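Local coordinates for oxalate biosynthetic component 1 (PDB 5IKY), which probably makes oxalate as a bifunctional enzyme, joining the activity of a serine hydrolase with the alpha/beta-hydrolase fold to a lyase activity, at residues I980-A994 against Q1042-V1056. Numbering follows the deposited sequence.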
# COMPACT_ATOMS: atom_id res chain seq x y z
N ILE A 980 -20.48 1.22 -14.55
CA ILE A 980 -21.34 0.41 -15.40
C ILE A 980 -22.64 0.13 -14.65
O ILE A 980 -22.65 -0.64 -13.69
CB ILE A 980 -20.68 -0.91 -15.81
CG1 ILE A 980 -19.38 -0.64 -16.57
CG2 ILE A 980 -21.63 -1.74 -16.65
CD1 ILE A 980 -18.65 -1.90 -16.99
N HIS A 981 -23.72 0.76 -15.09
CA HIS A 981 -25.01 0.56 -14.46
C HIS A 981 -25.53 -0.83 -14.79
O HIS A 981 -26.12 -1.06 -15.85
CB HIS A 981 -26.00 1.64 -14.92
CG HIS A 981 -25.50 3.03 -14.70
ND1 HIS A 981 -25.85 3.78 -13.60
CD2 HIS A 981 -24.67 3.81 -15.44
CE1 HIS A 981 -25.26 4.96 -13.67
NE2 HIS A 981 -24.54 5.00 -14.78
N LEU A 982 -25.31 -1.75 -13.86
CA LEU A 982 -25.59 -3.17 -14.07
C LEU A 982 -27.07 -3.46 -14.30
O LEU A 982 -27.42 -4.38 -15.03
CB LEU A 982 -25.08 -3.97 -12.87
CG LEU A 982 -25.24 -5.49 -12.91
CD1 LEU A 982 -24.68 -6.06 -14.21
CD2 LEU A 982 -24.56 -6.12 -11.71
N ASP A 983 -27.94 -2.66 -13.69
CA ASP A 983 -29.38 -2.92 -13.73
C ASP A 983 -30.10 -2.18 -14.86
O ASP A 983 -31.33 -2.19 -14.92
CB ASP A 983 -30.02 -2.55 -12.39
CG ASP A 983 -29.60 -3.48 -11.27
OD1 ASP A 983 -29.26 -4.65 -11.57
OD2 ASP A 983 -29.61 -3.05 -10.10
N TRP A 984 -29.34 -1.55 -15.75
CA TRP A 984 -29.94 -0.85 -16.89
C TRP A 984 -30.10 -1.77 -18.10
O TRP A 984 -29.47 -2.82 -18.18
CB TRP A 984 -29.09 0.36 -17.29
CG TRP A 984 -29.19 1.53 -16.38
CD1 TRP A 984 -29.84 1.59 -15.18
CD2 TRP A 984 -28.62 2.83 -16.59
NE1 TRP A 984 -29.71 2.85 -14.63
CE2 TRP A 984 -28.96 3.62 -15.48
CE3 TRP A 984 -27.84 3.39 -17.61
CZ2 TRP A 984 -28.56 4.95 -15.36
CZ3 TRP A 984 -27.44 4.71 -17.49
CH2 TRP A 984 -27.80 5.48 -16.37
N LEU A 985 -30.96 -1.36 -19.03
CA LEU A 985 -31.04 -2.00 -20.33
C LEU A 985 -29.85 -1.55 -21.18
O LEU A 985 -29.68 -0.36 -21.41
CB LEU A 985 -32.35 -1.66 -21.04
CG LEU A 985 -33.55 -2.57 -20.84
CD1 LEU A 985 -34.79 -1.97 -21.49
CD2 LEU A 985 -33.27 -3.95 -21.40
N GLY A 986 -29.04 -2.50 -21.63
CA GLY A 986 -27.88 -2.14 -22.43
C GLY A 986 -26.96 -3.26 -22.85
O GLY A 986 -27.23 -4.44 -22.63
N THR A 987 -25.84 -2.87 -23.44
CA THR A 987 -24.87 -3.80 -23.99
C THR A 987 -24.07 -4.50 -22.90
O THR A 987 -23.64 -3.86 -21.93
CB THR A 987 -23.89 -3.09 -24.95
OG1 THR A 987 -24.63 -2.23 -25.84
CG2 THR A 987 -23.09 -4.09 -25.76
N SER A 988 -23.86 -5.80 -23.05
CA SER A 988 -23.03 -6.56 -22.12
C SER A 988 -21.57 -6.19 -22.30
O SER A 988 -21.10 -5.98 -23.42
CB SER A 988 -23.24 -8.06 -22.30
OG SER A 988 -24.55 -8.44 -21.93
N VAL A 989 -20.84 -6.10 -21.19
CA VAL A 989 -19.48 -5.58 -21.21
C VAL A 989 -18.45 -6.53 -20.61
O VAL A 989 -18.71 -7.18 -19.59
CB VAL A 989 -19.38 -4.23 -20.45
CG1 VAL A 989 -18.06 -3.54 -20.75
CG2 VAL A 989 -20.56 -3.33 -20.81
N VAL A 990 -17.29 -6.62 -21.24
CA VAL A 990 -16.11 -7.20 -20.61
C VAL A 990 -15.25 -6.05 -20.11
O VAL A 990 -14.73 -5.27 -20.91
CB VAL A 990 -15.31 -8.10 -21.56
CG1 VAL A 990 -13.98 -8.49 -20.94
CG2 VAL A 990 -16.12 -9.34 -21.93
N ASP A 991 -15.10 -5.95 -18.80
CA ASP A 991 -14.46 -4.78 -18.20
C ASP A 991 -13.07 -5.08 -17.65
O ASP A 991 -12.91 -5.89 -16.74
CB ASP A 991 -15.36 -4.22 -17.09
CG ASP A 991 -14.76 -2.99 -16.42
OD1 ASP A 991 -13.95 -2.28 -17.05
OD2 ASP A 991 -15.12 -2.73 -15.25
N VAL A 992 -12.07 -4.41 -18.21
CA VAL A 992 -10.69 -4.57 -17.76
C VAL A 992 -10.13 -3.25 -17.24
O VAL A 992 -9.70 -2.39 -18.01
CB VAL A 992 -9.78 -5.08 -18.90
CG1 VAL A 992 -8.38 -5.37 -18.37
CG2 VAL A 992 -10.38 -6.32 -19.54
N THR A 993 -10.15 -3.07 -15.92
CA THR A 993 -9.66 -1.84 -15.31
C THR A 993 -8.59 -2.14 -14.26
O THR A 993 -8.74 -3.04 -13.44
CB THR A 993 -10.80 -1.03 -14.67
OG1 THR A 993 -11.78 -0.73 -15.67
CG2 THR A 993 -10.28 0.26 -14.08
N ALA A 994 -7.50 -1.37 -14.31
CA ALA A 994 -6.36 -1.59 -13.42
C ALA A 994 -6.48 -0.82 -12.11
O ALA A 994 -7.07 0.26 -12.06
CB ALA A 994 -5.07 -1.22 -14.13
N GLN A 1042 -21.32 -10.86 -13.35
CA GLN A 1042 -22.51 -10.24 -12.79
C GLN A 1042 -23.66 -10.20 -13.79
O GLN A 1042 -23.45 -9.93 -14.98
CB GLN A 1042 -22.20 -8.82 -12.30
CG GLN A 1042 -20.81 -8.67 -11.69
CD GLN A 1042 -20.62 -7.34 -10.99
OE1 GLN A 1042 -19.60 -6.68 -11.15
NE2 GLN A 1042 -21.61 -6.94 -10.20
N ASP A 1043 -24.87 -10.46 -13.31
CA ASP A 1043 -26.07 -10.40 -14.14
C ASP A 1043 -27.02 -9.32 -13.64
O ASP A 1043 -27.40 -9.31 -12.47
CB ASP A 1043 -26.78 -11.75 -14.17
CG ASP A 1043 -25.91 -12.85 -14.75
OD1 ASP A 1043 -25.13 -13.46 -13.99
OD2 ASP A 1043 -26.01 -13.11 -15.97
N GLY A 1044 -27.41 -8.41 -14.53
CA GLY A 1044 -28.28 -7.31 -14.16
C GLY A 1044 -29.75 -7.69 -14.16
O GLY A 1044 -30.12 -8.78 -14.60
N ARG A 1045 -30.58 -6.78 -13.65
CA ARG A 1045 -32.02 -7.00 -13.60
C ARG A 1045 -32.61 -7.11 -15.00
O ARG A 1045 -33.59 -7.84 -15.21
CB ARG A 1045 -32.71 -5.86 -12.84
CG ARG A 1045 -32.39 -5.82 -11.35
CD ARG A 1045 -33.50 -6.46 -10.52
NE ARG A 1045 -34.68 -5.60 -10.42
CZ ARG A 1045 -34.95 -4.84 -9.36
NH1 ARG A 1045 -34.14 -4.83 -8.31
NH2 ARG A 1045 -36.05 -4.09 -9.35
N GLN A 1046 -32.02 -6.41 -15.95
CA GLN A 1046 -32.52 -6.39 -17.32
C GLN A 1046 -31.65 -7.23 -18.25
O GLN A 1046 -31.62 -7.00 -19.46
CB GLN A 1046 -32.61 -4.95 -17.84
CG GLN A 1046 -33.19 -3.97 -16.83
CD GLN A 1046 -34.55 -3.45 -17.23
OE1 GLN A 1046 -35.10 -3.83 -18.26
NE2 GLN A 1046 -35.11 -2.55 -16.42
N GLY A 1047 -30.94 -8.20 -17.67
CA GLY A 1047 -30.18 -9.16 -18.46
C GLY A 1047 -28.80 -8.72 -18.90
O GLY A 1047 -28.12 -9.44 -19.63
N LYS A 1048 -28.36 -7.54 -18.45
CA LYS A 1048 -27.03 -7.06 -18.79
C LYS A 1048 -25.97 -7.92 -18.11
O LYS A 1048 -26.08 -8.25 -16.93
CB LYS A 1048 -26.86 -5.59 -18.39
CG LYS A 1048 -25.46 -5.04 -18.66
CD LYS A 1048 -25.32 -3.58 -18.24
CE LYS A 1048 -25.63 -2.64 -19.40
NZ LYS A 1048 -25.32 -1.22 -19.06
N ILE A 1049 -24.94 -8.29 -18.86
CA ILE A 1049 -23.86 -9.11 -18.34
C ILE A 1049 -22.55 -8.33 -18.28
O ILE A 1049 -22.16 -7.68 -19.25
CB ILE A 1049 -23.65 -10.38 -19.19
CG1 ILE A 1049 -24.95 -11.18 -19.28
CG2 ILE A 1049 -22.54 -11.24 -18.61
CD1 ILE A 1049 -24.84 -12.43 -20.13
N VAL A 1050 -21.87 -8.39 -17.14
CA VAL A 1050 -20.61 -7.68 -16.97
C VAL A 1050 -19.49 -8.60 -16.47
O VAL A 1050 -19.60 -9.20 -15.41
CB VAL A 1050 -20.75 -6.49 -16.00
CG1 VAL A 1050 -19.40 -5.83 -15.77
CG2 VAL A 1050 -21.76 -5.49 -16.53
N ALA A 1051 -18.42 -8.70 -17.26
CA ALA A 1051 -17.25 -9.47 -16.88
C ALA A 1051 -16.20 -8.57 -16.25
O ALA A 1051 -15.42 -7.93 -16.95
CB ALA A 1051 -16.67 -10.19 -18.08
N ARG A 1052 -16.18 -8.52 -14.92
CA ARG A 1052 -15.27 -7.64 -14.20
C ARG A 1052 -13.97 -8.35 -13.84
O ARG A 1052 -13.97 -9.30 -13.06
CB ARG A 1052 -15.95 -7.11 -12.93
CG ARG A 1052 -15.27 -5.90 -12.31
CD ARG A 1052 -15.97 -4.62 -12.72
NE ARG A 1052 -17.37 -4.60 -12.30
CZ ARG A 1052 -18.20 -3.58 -12.48
NH1 ARG A 1052 -17.77 -2.48 -13.10
NH2 ARG A 1052 -19.45 -3.65 -12.06
N LEU A 1053 -12.86 -7.88 -14.40
CA LEU A 1053 -11.55 -8.43 -14.05
C LEU A 1053 -11.02 -7.76 -12.79
O LEU A 1053 -11.03 -6.53 -12.67
CB LEU A 1053 -10.55 -8.25 -15.19
CG LEU A 1053 -10.83 -8.86 -16.57
CD1 LEU A 1053 -9.52 -9.11 -17.30
CD2 LEU A 1053 -11.64 -10.14 -16.47
N THR A 1054 -10.56 -8.57 -11.84
CA THR A 1054 -10.01 -8.05 -10.59
C THR A 1054 -8.53 -8.38 -10.46
O THR A 1054 -8.06 -9.39 -10.99
CB THR A 1054 -10.77 -8.59 -9.37
OG1 THR A 1054 -10.61 -10.02 -9.30
CG2 THR A 1054 -12.25 -8.25 -9.45
N GLY A 1055 -7.80 -7.53 -9.75
CA GLY A 1055 -6.38 -7.74 -9.52
C GLY A 1055 -5.51 -7.21 -10.64
O GLY A 1055 -4.29 -7.34 -10.60
N VAL A 1056 -6.15 -6.60 -11.63
CA VAL A 1056 -5.42 -6.02 -12.76
C VAL A 1056 -4.64 -4.79 -12.31
O VAL A 1056 -5.17 -3.94 -11.60
CB VAL A 1056 -6.37 -5.64 -13.91
CG1 VAL A 1056 -5.59 -5.06 -15.08
CG2 VAL A 1056 -7.19 -6.84 -14.35
O HOH W 1 -19.80 -0.26 -12.25
O HOH W 2 -12.01 -4.53 -14.44
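Strands 988-992 and 1049-1054 run parallel, V989 beside V1050 and D991 beside R1052, and V989 and D991 bond to the residues flanking those partners. V989 N donates to I1049 O and V989 O accepts from A1051 N, both at 2.8 Å; D991 repeats the pattern with A1051 O and L1053 N. At one end I1049 N bonds S988 OG at 3.1 Å; at the other a water joins D991 O and L1053 O to T993 N.

On the face carrying V989, V1050 and R1052, the loop 980-987 folds back over strand 1049-1054. I980 CG2 meets V1050 CG2 tip to tip at 3.8 Å, and L982 CD1 reaches the same methyl. K1048 points into this loop; a bend at chi3 (-92°) sets CE 3.4 Å from T987 O and lets NZ make a weak bond to H981 O.

R1052 lies alongside D991, their flat groups 72° apart; the salt bridge from R1052 NH1 to D991 OD2 is weak and long, and doubtful because the place of OD2 is less sure. V1050 CG1 covers one guanidinium face, while Q1042 OE1 takes both NE (3.3 Å) and NH2 in the guanidinium plane, fixing its rotation. A second water links R1052 NH1 to I980 N. D991 OD1 is gripped by T993 OG1 and the S976 hydroxyl, while S976 N bonds T993 OG1.

The pair belongs to the mixed sheet of the alpha/beta-hydrolase region: strand 988-992 lies between 969-976 and 1049-1054, strand 1038-1043 forms the antiparallel edge, and helix 937-955 packs against I980 and K1048.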